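Local coordinates for protein protease Do-like 1, chloroplastic (Arabidopsis thaliana, PDB 3QO6) that acts as a serine protease of the chloroplast that is required at high temperature and may be involved in degrading damaged proteins, at residues T231-F239 / L300-V309; S261-L269 / K325-K333. All blocks are in the same frame, centred on the assembly; numbering follows the deposited sequence.

Overall arrangement
Contacts 1 and 2 lie in the same PDZ domain, their centres 11 Å apart, and their four segments alternate along the chain. Strands 233-234 and 326-332, one from each contact, are neighbours in an antiparallel sheet, where I234 N probably hydrogen-bonds E331 O at 3.0 Å. A second probable bond, L235 O to A264 N at 2.8 Å, ties the strand-and-loop segment of contact 1 to the short helix of contact 2. Contact 1 borders the groove that holds a bound peptide and faces the protease domain, with the R232 side chain about 10 Å from that of D101, a predicted charge-relay residue. Contact 2 lies away from the annotated sites.

Contact 1: residues T231-F239 / L300-V309; sequences TRPILGIKF and LYRILDQCKV
F239 points the CZ corner of its ring at Y301, CZ to CE1 3.6 Å, in an offset edge-to-face pair with planes at 64° and centroids 5.6 Å apart. One face of F239 is roofed by L300 CD2, 4.3 Å from CE1; the same methyl meets I237 CD1. The first torsion of F239 places CG between the backbone N and the carbonyl carbon (chi1 52°), which swings the ring toward the helix. Farther along, L235 CG packs on L304 CD2 at 4.2 Å, P233 rests CG on C307 O at 3.5 Å, and T231 CG2 meets V309 CG2. This is the PDZ peptide groove, between helix 297-304 on one side and strand 238-239 with the loop before it on the other: backbone bonds from L235, G236, I237 and F239 hold the bound peptide, and Y301 OH grips its backbone too. With an alanine in place of Y301, the F239 edge is likely to lose its aromatic partner and the peptide the hydroxyl bond. Outside, R232 and D305 form salt bridges with D97 and K100 of the protease domain. The two segments thus cohere through apolar contacts, while the backbone of loop and strand, with the Y301 hydroxyl, serves the peptide.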
loop_
_atom_site.group_PDB
_atom_site.type_symbol
_atom_site.label_atom_id
_atom_site.label_comp_id
_atom_site.label_asym_id
_atom_site.label_seq_id
_atom_site.Cartn_x
_atom_site.Cartn_y
_atom_site.Cartn_z
ATOM N N THR B 231 17.803 9.214 40.116
ATOM C CA THR B 231 17.498 7.936 40.733
ATOM C C THR B 231 16.028 7.824 41.051
ATOM O O THR B 231 15.467 8.604 41.846
ATOM C CB THR B 231 18.377 7.700 41.987
ATOM O OG1 THR B 231 19.725 7.469 41.563
ATOM C CG2 THR B 231 17.890 6.497 42.784
ATOM N N ARG B 232 15.410 6.835 40.412
ATOM C CA ARG B 232 13.987 6.600 40.556
ATOM C C ARG B 232 13.661 5.266 41.202
ATOM O O ARG B 232 14.253 4.229 40.899
ATOM C CB ARG B 232 13.330 6.701 39.171
ATOM C CG ARG B 232 13.553 8.049 38.443
ATOM C CD ARG B 232 13.012 7.986 37.025
ATOM N NE ARG B 232 12.768 9.306 36.455
ATOM C CZ ARG B 232 12.106 10.277 37.082
ATOM N NH1 ARG B 232 11.627 10.079 38.308
ATOM N NH2 ARG B 232 11.902 11.441 36.479
ATOM N N PRO B 233 12.669 5.271 42.086
ATOM C CA PRO B 233 12.208 4.086 42.826
ATOM C C PRO B 233 11.485 3.028 41.992
ATOM O O PRO B 233 10.882 3.344 40.981
ATOM C CB PRO B 233 11.274 4.690 43.862
ATOM C CG PRO B 233 10.611 5.823 43.037
ATOM C CD PRO B 233 11.786 6.434 42.310
ATOM N N ILE B 234 11.543 1.775 42.427
ATOM C CA ILE B 234 10.826 0.718 41.743
ATOM C C ILE B 234 10.238 -0.238 42.741
ATOM O O ILE B 234 10.767 -0.379 43.838
ATOM C CB ILE B 234 11.698 -0.098 40.819
ATOM C CG1 ILE B 234 12.683 -0.927 41.637
ATOM C CG2 ILE B 234 12.361 0.809 39.838
ATOM C CD1 ILE B 234 13.399 -1.971 40.785
ATOM N N LEU B 235 9.152 -0.898 42.338
ATOM C CA LEU B 235 8.457 -1.887 43.169
ATOM C C LEU B 235 9.068 -3.214 42.847
ATOM O O LEU B 235 9.005 -4.164 43.629
ATOM C CB LEU B 235 6.989 -1.970 42.790
ATOM C CG LEU B 235 5.908 -1.501 43.756
ATOM C CD1 LEU B 235 4.569 -1.740 43.087
ATOM C CD2 LEU B 235 5.968 -2.260 45.059
ATOM N N GLY B 236 9.650 -3.278 41.658
ATOM C CA GLY B 236 10.262 -4.510 41.240
ATOM C C GLY B 236 9.262 -5.510 40.684
ATOM O O GLY B 236 9.357 -6.708 40.977
ATOM N N ILE B 237 8.279 -5.036 39.911
ATOM C CA ILE B 237 7.325 -5.967 39.287
ATOM C C ILE B 237 7.088 -5.677 37.804
ATOM O O ILE B 237 7.137 -4.526 37.369
ATOM C CB ILE B 237 5.941 -5.965 39.977
ATOM C CG1 ILE B 237 5.187 -4.688 39.652
ATOM C CG2 ILE B 237 6.104 -6.028 41.467
ATOM C CD1 ILE B 237 3.750 -4.758 40.061
ATOM N N LYS B 238 6.884 -6.743 37.029
ATOM C CA LYS B 238 6.543 -6.625 35.603
ATOM C C LYS B 238 5.070 -6.972 35.593
ATOM O O LYS B 238 4.690 -8.038 36.039
ATOM C CB LYS B 238 7.288 -7.634 34.732
ATOM C CG LYS B 238 8.650 -7.160 34.265
ATOM C CD LYS B 238 9.371 -8.242 33.479
ATOM C CE LYS B 238 10.813 -7.860 33.103
ATOM N NZ LYS B 238 11.480 -8.963 32.320
ATOM N N PHE B 239 4.230 -6.062 35.135
ATOM C CA PHE B 239 2.822 -6.379 35.101
ATOM C C PHE B 239 2.285 -6.564 33.703
ATOM O O PHE B 239 2.970 -6.328 32.692
ATOM C CB PHE B 239 1.987 -5.329 35.827
ATOM C CG PHE B 239 2.246 -3.946 35.385
ATOM C CD1 PHE B 239 3.362 -3.268 35.825
ATOM C CD2 PHE B 239 1.380 -3.314 34.526
ATOM C CE1 PHE B 239 3.606 -1.977 35.418
ATOM C CE2 PHE B 239 1.613 -2.026 34.113
ATOM C CZ PHE B 239 2.726 -1.353 34.557
ATOM N N LEU B 300 -1.078 2.985 38.701
ATOM C CA LEU B 300 0.091 2.527 39.438
ATOM C C LEU B 300 1.241 3.485 39.168
ATOM O O LEU B 300 1.797 4.085 40.083
ATOM C CB LEU B 300 0.470 1.113 39.004
ATOM C CG LEU B 300 1.562 0.413 39.819
ATOM C CD1 LEU B 300 1.104 0.275 41.283
ATOM C CD2 LEU B 300 1.875 -0.967 39.194
ATOM N N TYR B 301 1.572 3.639 37.893
ATOM C CA TYR B 301 2.643 4.523 37.477
ATOM C C TYR B 301 2.541 5.859 38.138
ATOM O O TYR B 301 3.471 6.313 38.790
ATOM C CB TYR B 301 2.596 4.744 35.978
ATOM C CG TYR B 301 3.349 3.708 35.210
ATOM C CD1 TYR B 301 2.735 3.013 34.161
ATOM C CD2 TYR B 301 4.670 3.403 35.535
ATOM C CE1 TYR B 301 3.416 2.042 33.455
ATOM C CE2 TYR B 301 5.357 2.430 34.840
ATOM C CZ TYR B 301 4.725 1.752 33.796
ATOM O OH TYR B 301 5.402 0.789 33.084
ATOM N N ARG B 302 1.391 6.482 37.939
ATOM C CA ARG B 302 1.113 7.799 38.463
ATOM C C ARG B 302 1.393 7.863 39.953
ATOM O O ARG B 302 2.069 8.777 40.427
ATOM C CB ARG B 302 -0.348 8.156 38.171
ATOM C CG ARG B 302 -0.745 9.589 38.483
ATOM C CD ARG B 302 -2.249 9.781 38.272
ATOM N NE ARG B 302 -3.032 8.682 38.846
ATOM C CZ ARG B 302 -2.992 8.286 40.124
ATOM N NH1 ARG B 302 -2.205 8.894 41.012
ATOM N NH2 ARG B 302 -3.734 7.255 40.522
ATOM N N ILE B 303 0.898 6.876 40.689
ATOM C CA ILE B 303 1.081 6.867 42.124
ATOM C C ILE B 303 2.542 6.703 42.556
ATOM O O ILE B 303 2.990 7.407 43.451
ATOM C CB ILE B 303 0.197 5.793 42.762
ATOM C CG1 ILE B 303 -0.128 6.183 44.193
ATOM C CG2 ILE B 303 0.903 4.475 42.755
ATOM C CD1 ILE B 303 -0.657 7.600 44.325
ATOM N N LEU B 304 3.294 5.797 41.937
ATOM C CA LEU B 304 4.702 5.636 42.305
ATOM C C LEU B 304 5.508 6.848 41.886
ATOM O O LEU B 304 6.572 7.112 42.428
ATOM C CB LEU B 304 5.326 4.420 41.640
ATOM C CG LEU B 304 5.421 3.123 42.438
ATOM C CD1 LEU B 304 4.042 2.526 42.653
ATOM C CD2 LEU B 304 6.301 2.161 41.665
ATOM N N ASP B 305 5.002 7.577 40.905
ATOM C CA ASP B 305 5.680 8.764 40.417
ATOM C C ASP B 305 5.861 9.751 41.559
ATOM O O ASP B 305 6.655 10.684 41.471
ATOM C CB ASP B 305 4.842 9.425 39.333
ATOM C CG ASP B 305 5.686 10.168 38.323
ATOM O OD1 ASP B 305 5.197 11.203 37.812
ATOM O OD2 ASP B 305 6.825 9.709 38.034
ATOM N N GLN B 306 5.110 9.541 42.633
ATOM C CA GLN B 306 5.151 10.426 43.780
ATOM C C GLN B 306 6.067 9.931 44.874
ATOM O O GLN B 306 6.307 10.633 45.854
ATOM C CB GLN B 306 3.741 10.588 44.343
ATOM C CG GLN B 306 2.778 11.296 43.399
ATOM C CD GLN B 306 3.058 12.788 43.306
ATOM O OE1 GLN B 306 2.597 13.568 44.150
ATOM N NE2 GLN B 306 3.835 13.193 42.291
ATOM N N CYS B 307 6.588 8.724 44.723
ATOM C CA CYS B 307 7.447 8.194 45.757
ATOM C C CYS B 307 8.902 8.427 45.474
ATOM O O CYS B 307 9.283 8.793 44.359
ATOM C CB CYS B 307 7.177 6.716 45.935
ATOM S SG CYS B 307 5.424 6.461 46.171
ATOM N N LYS B 308 9.709 8.229 46.509
ATOM C CA LYS B 308 11.146 8.407 46.414
ATOM C C LYS B 308 11.857 7.147 46.911
ATOM O O LYS B 308 11.315 6.411 47.732
ATOM C CB LYS B 308 11.551 9.648 47.219
ATOM C CG LYS B 308 10.659 9.955 48.430
ATOM C CD LYS B 308 10.988 11.332 49.030
ATOM C CE LYS B 308 10.294 11.589 50.382
ATOM N NZ LYS B 308 8.808 11.668 50.298
ATOM N N VAL B 309 13.053 6.880 46.398
ATOM C CA VAL B 309 13.779 5.691 46.820
ATOM C C VAL B 309 13.758 5.567 48.323
ATOM O O VAL B 309 13.963 6.545 49.026
ATOM C CB VAL B 309 15.232 5.724 46.376
ATOM C CG1 VAL B 309 15.958 4.518 46.917
ATOM C CG2 VAL B 309 15.301 5.739 44.869
#

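Contact 2: residues S261-L269 / K325-K333; sequences SGPAGKAGL and KISVTLEPK
P263 and A267 rest on V328, and A267 and L269 on I326, so helix 263-266 of this PDZ domain and the turn after it pack on strand 326-332. Among the apolar contacts, V328 carries CG1 anti to its own backbone N (chi1 -173°), a setting that presents this methyl to P263 CB at 3.4 Å, while its CG2 meets A267 CB at 3.7 Å. L269 and I326 lie alongside, pointing opposite ways, their CD1 atoms 3.6 Å apart. I326 CG2 also packs against A267 O at 3.4 Å. A264 touches V328 more lightly and packs on I237, linking the helix to the peptide-binding loop. L330 points away from the helix and packs on P233 and V313.

Backbone bonds shape the helix ends. G262 is the N-cap residue, and G268, with positive phi, closes the helix in a Schellman motif in which L269 N reaches back to A264 O at 2.8 Å.

The charged contact is at the E331 end of the strand, where the E331 side chain runs across the P263 ring, its CD 3.4 Å from P263 CG. The extended chain of K266 runs over to this carboxylate and makes a salt bridge: NZ donates to OE1 of E331 at 2.8 Å, from the syn side and 26° out of the carboxylate plane.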
loop_
_atom_site.group_PDB
_atom_site.type_symbol
_atom_site.label_atom_id
_atom_site.label_comp_id
_atom_site.label_asym_id
_atom_site.label_seq_id
_atom_site.Cartn_x
_atom_site.Cartn_y
_atom_site.Cartn_z
ATOM N N SER B 261 14.827 -10.885 43.855
ATOM C CA SER B 261 15.856 -9.898 44.123
ATOM C C SER B 261 15.389 -8.434 44.143
ATOM O O SER B 261 16.220 -7.526 44.265
ATOM C CB SER B 261 16.982 -10.077 43.094
ATOM O OG SER B 261 17.223 -8.875 42.380
ATOM N N GLY B 262 14.080 -8.197 44.028
ATOM C CA GLY B 262 13.554 -6.829 44.029
ATOM C C GLY B 262 12.680 -6.505 45.238
ATOM O O GLY B 262 12.443 -7.382 46.063
ATOM N N PRO B 263 12.173 -5.270 45.373
ATOM C CA PRO B 263 11.337 -4.899 46.517
ATOM C C PRO B 263 10.110 -5.746 46.791
ATOM O O PRO B 263 9.987 -6.300 47.882
ATOM C CB PRO B 263 10.998 -3.452 46.239
ATOM C CG PRO B 263 12.232 -2.965 45.564
ATOM C CD PRO B 263 12.547 -4.080 44.598
ATOM N N ALA B 264 9.193 -5.853 45.828
ATOM C CA ALA B 264 7.985 -6.674 46.027
ATOM C C ALA B 264 8.374 -8.152 46.144
ATOM O O ALA B 264 7.662 -8.970 46.750
ATOM C CB ALA B 264 7.019 -6.476 44.879
ATOM N N GLY B 265 9.509 -8.495 45.551
ATOM C CA GLY B 265 9.973 -9.865 45.658
ATOM C C GLY B 265 10.337 -10.171 47.109
ATOM O O GLY B 265 9.770 -11.082 47.710
ATOM N N LYS B 266 11.275 -9.402 47.673
ATOM C CA LYS B 266 11.708 -9.583 49.056
ATOM C C LYS B 266 10.522 -9.421 49.986
ATOM O O LYS B 266 10.504 -9.994 51.076
ATOM C CB LYS B 266 12.781 -8.567 49.435
ATOM C CG LYS B 266 14.036 -8.641 48.593
ATOM C CD LYS B 266 14.870 -7.381 48.734
ATOM C CE LYS B 266 15.907 -7.320 47.647
ATOM N NZ LYS B 266 16.782 -6.115 47.749
ATOM N N ALA B 267 9.533 -8.639 49.565
ATOM C CA ALA B 267 8.343 -8.429 50.375
ATOM C C ALA B 267 7.345 -9.543 50.163
ATOM O O ALA B 267 6.252 -9.495 50.738
ATOM C CB ALA B 267 7.692 -7.108 50.039
ATOM N N GLY B 268 7.702 -10.510 49.307
ATOM C CA GLY B 268 6.840 -11.658 49.035
ATOM C C GLY B 268 5.556 -11.580 48.182
ATOM O O GLY B 268 4.587 -12.327 48.458
ATOM N N LEU B 269 5.514 -10.698 47.177
ATOM C CA LEU B 269 4.349 -10.639 46.296
ATOM C C LEU B 269 4.459 -11.837 45.354
ATOM O O LEU B 269 5.565 -12.211 44.943
ATOM C CB LEU B 269 4.337 -9.357 45.475
ATOM C CG LEU B 269 3.432 -8.270 46.033
ATOM C CD1 LEU B 269 3.964 -7.830 47.394
ATOM C CD2 LEU B 269 3.360 -7.102 45.046
ATOM N N LYS B 325 -2.458 -6.999 52.239
ATOM C CA LYS B 325 -1.852 -5.710 52.497
ATOM C C LYS B 325 -0.403 -6.119 52.659
ATOM O O LYS B 325 -0.123 -7.076 53.371
ATOM C CB LYS B 325 -2.430 -5.140 53.795
ATOM C CG LYS B 325 -2.041 -3.714 54.146
ATOM C CD LYS B 325 -2.864 -3.214 55.356
ATOM C CE LYS B 325 -2.402 -1.837 55.844
ATOM N NZ LYS B 325 -3.432 -1.150 56.669
ATOM N N ILE B 326 0.509 -5.446 51.966
ATOM C CA ILE B 326 1.928 -5.789 52.058
ATOM C C ILE B 326 2.775 -4.532 52.005
ATOM O O ILE B 326 2.553 -3.646 51.183
ATOM C CB ILE B 326 2.349 -6.748 50.913
ATOM C CG1 ILE B 326 1.525 -8.033 51.006
ATOM C CG2 ILE B 326 3.841 -7.067 50.996
ATOM C CD1 ILE B 326 1.910 -9.098 50.028
ATOM N N SER B 327 3.731 -4.427 52.907
ATOM C CA SER B 327 4.566 -3.255 52.874
ATOM C C SER B 327 5.805 -3.552 52.052
ATOM O O SER B 327 6.490 -4.559 52.251
ATOM C CB SER B 327 4.932 -2.800 54.292
ATOM O OG SER B 327 4.032 -1.798 54.748
ATOM N N VAL B 328 6.070 -2.674 51.097
ATOM C CA VAL B 328 7.233 -2.827 50.251
ATOM C C VAL B 328 8.048 -1.555 50.326
ATOM O O VAL B 328 7.499 -0.457 50.269
ATOM C CB VAL B 328 6.821 -3.060 48.794
ATOM C CG1 VAL B 328 8.041 -3.396 47.952
ATOM C CG2 VAL B 328 5.815 -4.185 48.727
ATOM N N THR B 329 9.356 -1.692 50.495
ATOM C CA THR B 329 10.214 -0.508 50.522
ATOM C C THR B 329 10.888 -0.407 49.153
ATOM O O THR B 329 11.650 -1.288 48.733
ATOM C CB THR B 329 11.290 -0.565 51.637
ATOM O OG1 THR B 329 11.300 -1.861 52.242
ATOM C CG2 THR B 329 10.994 0.471 52.702
ATOM N N LEU B 330 10.587 0.681 48.461
ATOM C CA LEU B 330 11.109 0.894 47.130
ATOM C C LEU B 330 12.610 1.092 47.043
ATOM O O LEU B 330 13.178 1.909 47.761
ATOM C CB LEU B 330 10.379 2.079 46.481
ATOM C CG LEU B 330 8.877 1.895 46.244
ATOM C CD1 LEU B 330 8.131 2.339 47.445
ATOM C CD2 LEU B 330 8.447 2.720 45.068
ATOM N N GLU B 331 13.246 0.343 46.149
ATOM C CA GLU B 331 14.685 0.443 45.938
ATOM C C GLU B 331 14.968 1.032 44.571
ATOM O O GLU B 331 14.140 0.947 43.662
ATOM C CB GLU B 331 15.329 -0.933 45.987
ATOM C CG GLU B 331 15.042 -1.691 47.243
ATOM C CD GLU B 331 15.311 -3.165 47.066
ATOM O OE1 GLU B 331 15.049 -3.935 48.010
ATOM O OE2 GLU B 331 15.784 -3.555 45.975
ATOM N N PRO B 332 16.160 1.622 44.397
ATOM C CA PRO B 332 16.515 2.207 43.103
ATOM C C PRO B 332 16.483 1.158 42.008
ATOM O O PRO B 332 16.741 -0.013 42.257
ATOM C CB PRO B 332 17.926 2.757 43.340
ATOM C CG PRO B 332 18.466 1.872 44.412
ATOM C CD PRO B 332 17.281 1.729 45.344
ATOM N N LYS B 333 16.158 1.590 40.797
ATOM C CA LYS B 333 16.095 0.706 39.638
ATOM C C LYS B 333 17.539 0.337 39.289
ATOM O O LYS B 333 18.386 1.232 39.192
ATOM C CB LYS B 333 15.429 1.477 38.490
ATOM C CG LYS B 333 15.411 0.825 37.108
ATOM C CD LYS B 333 15.243 1.935 36.052
ATOM C CE LYS B 333 15.281 1.447 34.598
ATOM N NZ LYS B 333 14.083 0.635 34.236
#